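Local coordinates for cytochrome C549 (Arthrospira maxima, PDB 1F1C), which carries one covalently bound heme c as an extrinsic, lumenal subunit of photosystem II and probably helps stabilise the oxygen-evolving complex, at residues Val71-Ile74 with Lys75-Thr79; Leu93-Ser96 with Asp97-Lys101. All coordinates share one frame; numbering follows the deposited sequence.

Contact 1: residues Val71-Ile74 with Lys75-Thr79. With HEC (heme c), chain C.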
loop_
_atom_site.group_PDB
_atom_site.type_symbol
_atom_site.label_atom_id
_atom_site.label_comp_id
_atom_site.label_asym_id
_atom_site.label_seq_id
_atom_site.Cartn_x
_atom_site.Cartn_y
_atom_site.Cartn_z
ATOM N N VAL A 71 0.980 18.641 -0.151
ATOM C CA VAL A 71 -0.469 18.550 -0.206
ATOM C C VAL A 71 -0.893 17.694 -1.398
ATOM O O VAL A 71 -1.778 16.843 -1.270
ATOM C CB VAL A 71 -1.102 19.947 -0.308
ATOM C CG1 VAL A 71 -2.607 19.825 -0.534
ATOM C CG2 VAL A 71 -0.825 20.719 0.968
ATOM N N ASP A 72 -0.242 17.905 -2.543
ATOM C CA ASP A 72 -0.532 17.147 -3.762
ATOM C C ASP A 72 -0.300 15.673 -3.515
ATOM O O ASP A 72 -1.100 14.818 -3.916
ATOM C CB ASP A 72 0.386 17.592 -4.906
ATOM C CG ASP A 72 0.208 16.750 -6.170
ATOM O OD1 ASP A 72 1.227 16.293 -6.730
ATOM O OD2 ASP A 72 -0.945 16.550 -6.613
ATOM N N TYR A 73 0.818 15.382 -2.859
ATOM C CA TYR A 73 1.189 14.013 -2.559
ATOM C C TYR A 73 0.093 13.252 -1.823
ATOM O O TYR A 73 -0.220 12.116 -2.180
ATOM C CB TYR A 73 2.470 13.969 -1.723
ATOM C CG TYR A 73 2.982 12.563 -1.594
ATOM C CD1 TYR A 73 3.816 12.009 -2.573
ATOM C CD2 TYR A 73 2.544 11.743 -0.556
ATOM C CE1 TYR A 73 4.198 10.666 -2.516
ATOM C CE2 TYR A 73 2.908 10.404 -0.497
ATOM C CZ TYR A 73 3.736 9.871 -1.476
ATOM O OH TYR A 73 4.106 8.549 -1.402
ATOM N N ILE A 74 -0.481 13.866 -0.791
ATOM C CA ILE A 74 -1.530 13.206 -0.025
ATOM C C ILE A 74 -2.786 13.052 -0.862
ATOM O O ILE A 74 -3.498 12.055 -0.749
ATOM C CB ILE A 74 -1.866 13.977 1.254
ATOM C CG1 ILE A 74 -0.605 14.106 2.104
ATOM C CG2 ILE A 74 -2.967 13.250 2.021
ATOM C CD1 ILE A 74 -0.711 15.133 3.225
ATOM N N LYS A 75 -3.054 14.041 -1.703
ATOM C CA LYS A 75 -4.217 13.983 -2.577
ATOM C C LYS A 75 -3.985 12.955 -3.691
ATOM O O LYS A 75 -4.920 12.285 -4.137
ATOM C CB LYS A 75 -4.472 15.355 -3.207
ATOM C CG LYS A 75 -4.937 16.417 -2.222
ATOM C CD LYS A 75 -4.831 17.822 -2.798
ATOM C CE LYS A 75 -5.687 18.013 -4.035
ATOM N NZ LYS A 75 -7.135 17.853 -3.734
ATOM N N ASN A 76 -2.733 12.819 -4.120
ATOM C CA ASN A 76 -2.415 11.908 -5.208
ATOM C C ASN A 76 -1.043 11.258 -5.044
ATOM O O ASN A 76 -0.092 11.591 -5.755
ATOM C CB ASN A 76 -2.461 12.679 -6.526
ATOM C CG ASN A 76 -2.476 11.770 -7.730
ATOM O OD1 ASN A 76 -2.158 12.197 -8.837
ATOM N ND2 ASN A 76 -2.860 10.513 -7.527
ATOM N N PRO A 77 -0.926 10.312 -4.106
ATOM C CA PRO A 77 0.331 9.602 -3.834
ATOM C C PRO A 77 0.964 8.898 -5.045
ATOM O O PRO A 77 0.277 8.234 -5.823
ATOM C CB PRO A 77 -0.067 8.612 -2.743
ATOM C CG PRO A 77 -1.154 9.329 -2.015
ATOM C CD PRO A 77 -1.970 9.918 -3.142
ATOM N N THR A 78 2.278 9.050 -5.194
ATOM C CA THR A 78 3.010 8.408 -6.285
ATOM C C THR A 78 4.345 7.861 -5.761
ATOM O O THR A 78 4.864 8.345 -4.752
ATOM C CB THR A 78 3.335 9.390 -7.418
ATOM O OG1 THR A 78 4.384 10.263 -6.984
ATOM C CG2 THR A 78 2.112 10.204 -7.802
ATOM N N THR A 79 4.901 6.862 -6.448
ATOM C CA THR A 79 6.176 6.284 -6.031
ATOM C C THR A 79 7.218 7.380 -5.934
ATOM O O THR A 79 6.999 8.494 -6.386
ATOM C CB THR A 79 6.677 5.217 -7.028
ATOM O OG1 THR A 79 6.493 5.691 -8.368
ATOM C CG2 THR A 79 5.925 3.907 -6.829
HETATM FE FE HEC C . 3.396 7.750 3.484
HETATM C CHA HEC C . 5.868 7.862 1.156
HETATM C CHB HEC C . 3.401 11.251 3.603
HETATM C CHC HEC C . 0.773 7.778 5.655
HETATM C CHD HEC C . 3.713 4.394 3.739
HETATM N NA HEC C . 4.356 9.215 2.534
HETATM C C1A HEC C . 5.338 9.078 1.590
HETATM C C2A HEC C . 5.836 10.376 1.219
HETATM C C3A HEC C . 5.159 11.308 1.889
HETATM C C4A HEC C . 4.273 10.592 2.738
HETATM C CMA HEC C . 5.141 12.812 1.665
HETATM C CAA HEC C . 6.904 10.660 0.218
HETATM C CBA HEC C . 8.216 10.565 0.954
HETATM C CGA HEC C . 9.364 11.033 0.107
HETATM O O1A HEC C . 9.130 11.358 -1.073
HETATM O O2A HEC C . 10.496 11.075 0.617
HETATM N NB HEC C . 2.315 9.173 4.394
HETATM C C1B HEC C . 2.472 10.579 4.358
HETATM C C2B HEC C . 1.448 11.247 5.089
HETATM C C3B HEC C . 0.630 10.280 5.553
HETATM C C4B HEC C . 1.200 9.004 5.185
HETATM C CMB HEC C . 1.294 12.739 5.333
HETATM C CAB HEC C . -0.569 10.499 6.232
HETATM C CBB HEC C . -1.657 11.152 5.622
HETATM N NC HEC C . 2.482 6.391 4.498
HETATM C C1C HEC C . 1.423 6.567 5.374
HETATM C C2C HEC C . 1.016 5.330 5.948
HETATM C C3C HEC C . 1.782 4.353 5.382
HETATM C C4C HEC C . 2.735 5.039 4.505
HETATM C CMC HEC C . -0.026 5.137 7.048
HETATM C CAC HEC C . 1.736 2.977 5.727
HETATM C CBC HEC C . 0.546 2.204 5.569
HETATM N ND HEC C . 4.503 6.404 2.586
HETATM C C1D HEC C . 4.481 5.040 2.772
HETATM C C2D HEC C . 5.411 4.383 1.918
HETATM C C3D HEC C . 6.010 5.353 1.199
HETATM C C4D HEC C . 5.470 6.614 1.631
HETATM C CMD HEC C . 5.818 2.893 1.978
HETATM C CAD HEC C . 7.015 5.162 0.058
HETATM C CBD HEC C . 6.331 4.972 -1.295
HETATM C CGD HEC C . 7.321 4.861 -2.450
HETATM O O1D HEC C . 8.001 5.853 -2.771
HETATM O O2D HEC C . 7.426 3.769 -3.042
HETATM O O HOH W 1 1.287 13.674 -6.982
HETATM O O HOH W 2 6.885 8.129 -2.548
#
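Tyr73 and Pro77 meet, ring face to proline, at the C-terminal end of helix 67-75, where the chain of this c-type cytochrome leaves the helix beside the heme. A chi1 of -171°, CG anti to the backbone N, carries the phenol ring between proline and porphyrin. Pro77 CA makes a CH-pi contact 4.1 Å from the Tyr73 ring centroid, almost on the ring normal. The opposite face covers pyrrole A, Tyr73 CE2 lying 3.4 Å from heme C2A. Replaced by an alanine, this residue would no longer fill the space between Pro77 and the porphyrin, and the propionate-bound water would probably lose one of its partners. The axial ligand His90 also meets this ring edge-to-face. Next along the helix, Ile74 directs CD1 at the heme methyl CMB.

Toward helix 107-124, Val71 and Lys75 run side by side, CG1 against CD, and the backbone bond from Lys75 N to Val71 O joins the same pair; the lysine chain then bends to a salt bridge with Glu107. Asp72 O receives the last helical bond, from Asn76 N, at a C=O...N angle of 165°. One water donates to both Asp72 OD1 and Asn76 O; a second accepts from Tyr73 OH at 3.0 Å and donates to Thr78 O and to heme O1D.

Contact 2: residues Leu93-Ser96 with Asp97-Lys101; sequences LKSS and DIFPK
Ser95 and Phe99 face each other across a tight turn in the long loop between helices 67-75 and 107-124, a loop that also supplies the axial heme ligand His90. The close-packed side of the turn is built round the carbonyl of Ser95. Ile98 N reaches back to Ser95 O in a weak hydrogen bond of 3.2 Å, bent to 135° at the hydrogen, and CB of Phe99 lies 3.6 Å from the same Ser95 O. The phenyl group, its CG beside the backbone N (chi1 -63°), presents an edge to Ser95, whose CB is in the ring plane. Over one of its faces comes Ile98 CG1, 3.3 Å above the plane and offset toward the rim. Ser95 OG is turned back along the chain to a weak hydrogen bond with His90 O, which ties the turn to the backbone of the heme ligand.

The other side is looser and faces solvent at Lys94 and Asp97, both exposed. Ser96 OG makes a weak bond of 3.5 Å to Leu93 O, and Ser96 CA offers its hydrogen to Phe99 O at 3.5 Å. The carboxylate of Asp97 comes no nearer than 3.6 Å, from OD1 to Ser96 N. Lys94 leads away from the turn, with a long, weak ion pair to Glu85.

Phe99 packs on Pro91, and the nearest atoms of the Phe99 side chain and a heme are about 4 Å apart, whereas Ile98 meets Thr46 of the second subunit. Residues 100-101 then begin a 3-10 segment as the chain heads toward helix 107-124.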
loop_
_atom_site.group_PDB
_atom_site.type_symbol
_atom_site.label_atom_id
_atom_site.label_comp_id
_atom_site.label_asym_id
_atom_site.label_seq_id
_atom_site.Cartn_x
_atom_site.Cartn_y
_atom_site.Cartn_z
ATOM N N LEU A 93 -7.149 10.657 -0.301
ATOM C CA LEU A 93 -8.585 10.901 -0.237
ATOM C C LEU A 93 -9.381 9.925 -1.091
ATOM O O LEU A 93 -10.576 9.748 -0.885
ATOM C CB LEU A 93 -8.893 12.348 -0.639
ATOM C CG LEU A 93 -8.396 13.365 0.396
ATOM C CD1 LEU A 93 -8.466 14.776 -0.155
ATOM C CD2 LEU A 93 -9.228 13.231 1.664
ATOM N N LYS A 94 -8.717 9.283 -2.043
ATOM C CA LYS A 94 -9.381 8.312 -2.900
ATOM C C LYS A 94 -9.027 6.926 -2.380
ATOM O O LYS A 94 -9.294 5.910 -3.019
ATOM C CB LYS A 94 -8.899 8.468 -4.346
ATOM C CG LYS A 94 -7.431 8.138 -4.546
ATOM C CD LYS A 94 -6.972 8.448 -5.965
ATOM C CE LYS A 94 -6.961 9.945 -6.238
ATOM N NZ LYS A 94 -6.371 10.254 -7.571
ATOM N N SER A 95 -8.433 6.907 -1.195
ATOM C CA SER A 95 -7.989 5.679 -0.549
ATOM C C SER A 95 -8.614 5.515 0.841
ATOM O O SER A 95 -8.288 4.578 1.576
ATOM C CB SER A 95 -6.460 5.723 -0.440
ATOM O OG SER A 95 -5.940 4.608 0.248
ATOM N N SER A 96 -9.516 6.431 1.188
ATOM C CA SER A 96 -10.180 6.429 2.490
ATOM C C SER A 96 -10.961 5.154 2.800
ATOM O O SER A 96 -11.440 4.973 3.919
ATOM C CB SER A 96 -11.109 7.641 2.597
ATOM O OG SER A 96 -12.025 7.677 1.515
ATOM N N ASP A 97 -11.091 4.274 1.812
ATOM C CA ASP A 97 -11.812 3.022 2.007
ATOM C C ASP A 97 -11.054 2.141 2.993
ATOM O O ASP A 97 -11.625 1.623 3.952
ATOM C CB ASP A 97 -11.942 2.282 0.685
ATOM C CG ASP A 97 -12.360 3.187 -0.441
ATOM O OD1 ASP A 97 -11.609 4.144 -0.732
ATOM O OD2 ASP A 97 -13.435 2.943 -1.035
ATOM N N ILE A 98 -9.757 1.977 2.745
ATOM C CA ILE A 98 -8.906 1.151 3.592
ATOM C C ILE A 98 -8.127 1.984 4.602
ATOM O O ILE A 98 -7.302 1.471 5.350
ATOM C CB ILE A 98 -7.930 0.323 2.728
ATOM C CG1 ILE A 98 -7.095 1.245 1.838
ATOM C CG2 ILE A 98 -8.723 -0.655 1.851
ATOM C CD1 ILE A 98 -6.178 0.504 0.875
ATOM N N PHE A 99 -8.406 3.278 4.618
ATOM C CA PHE A 99 -7.747 4.192 5.537
ATOM C C PHE A 99 -8.795 5.140 6.121
ATOM O O PHE A 99 -8.898 6.301 5.719
ATOM C CB PHE A 99 -6.661 4.974 4.796
ATOM C CG PHE A 99 -5.564 4.107 4.253
ATOM C CD1 PHE A 99 -4.777 3.340 5.109
ATOM C CD2 PHE A 99 -5.327 4.041 2.885
ATOM C CE1 PHE A 99 -3.771 2.518 4.612
ATOM C CE2 PHE A 99 -4.324 3.223 2.372
ATOM C CZ PHE A 99 -3.543 2.458 3.240
ATOM N N PRO A 100 -9.584 4.645 7.090
ATOM C CA PRO A 100 -10.652 5.389 7.773
ATOM C C PRO A 100 -10.295 6.830 8.152
ATOM O O PRO A 100 -11.119 7.742 8.021
ATOM C CB PRO A 100 -10.932 4.531 9.004
ATOM C CG PRO A 100 -10.622 3.151 8.530
ATOM C CD PRO A 100 -9.348 3.349 7.750
ATOM N N LYS A 101 -9.067 7.035 8.617
ATOM C CA LYS A 101 -8.632 8.362 9.025
ATOM C C LYS A 101 -8.531 9.389 7.899
ATOM O O LYS A 101 -8.235 10.555 8.149
ATOM C CB LYS A 101 -7.293 8.260 9.752
ATOM C CG LYS A 101 -7.364 7.465 11.050
ATOM C CD LYS A 101 -8.303 8.133 12.045
ATOM C CE LYS A 101 -8.300 7.415 13.383
ATOM N NZ LYS A 101 -9.164 8.121 14.376
#

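Both contacts are local, contact 1 at the end of helix 67-75 and contact 2 at a turn further along the loop to helix 107-124. Contact 1 is partly buried and nearer the centre of the chain; an aromatic ring, a proline and ordered water are fitted there against the porphyrin. Contact 2 lies at the surface, about 13 Å away between centres, and relies on weak backbone and serine bonds. His90, between them in sequence, meets both: its ring touches contact 1, its carbonyl contact 2. The two also touch directly, Lys94 CE lying 3.7 Å from Lys75 O.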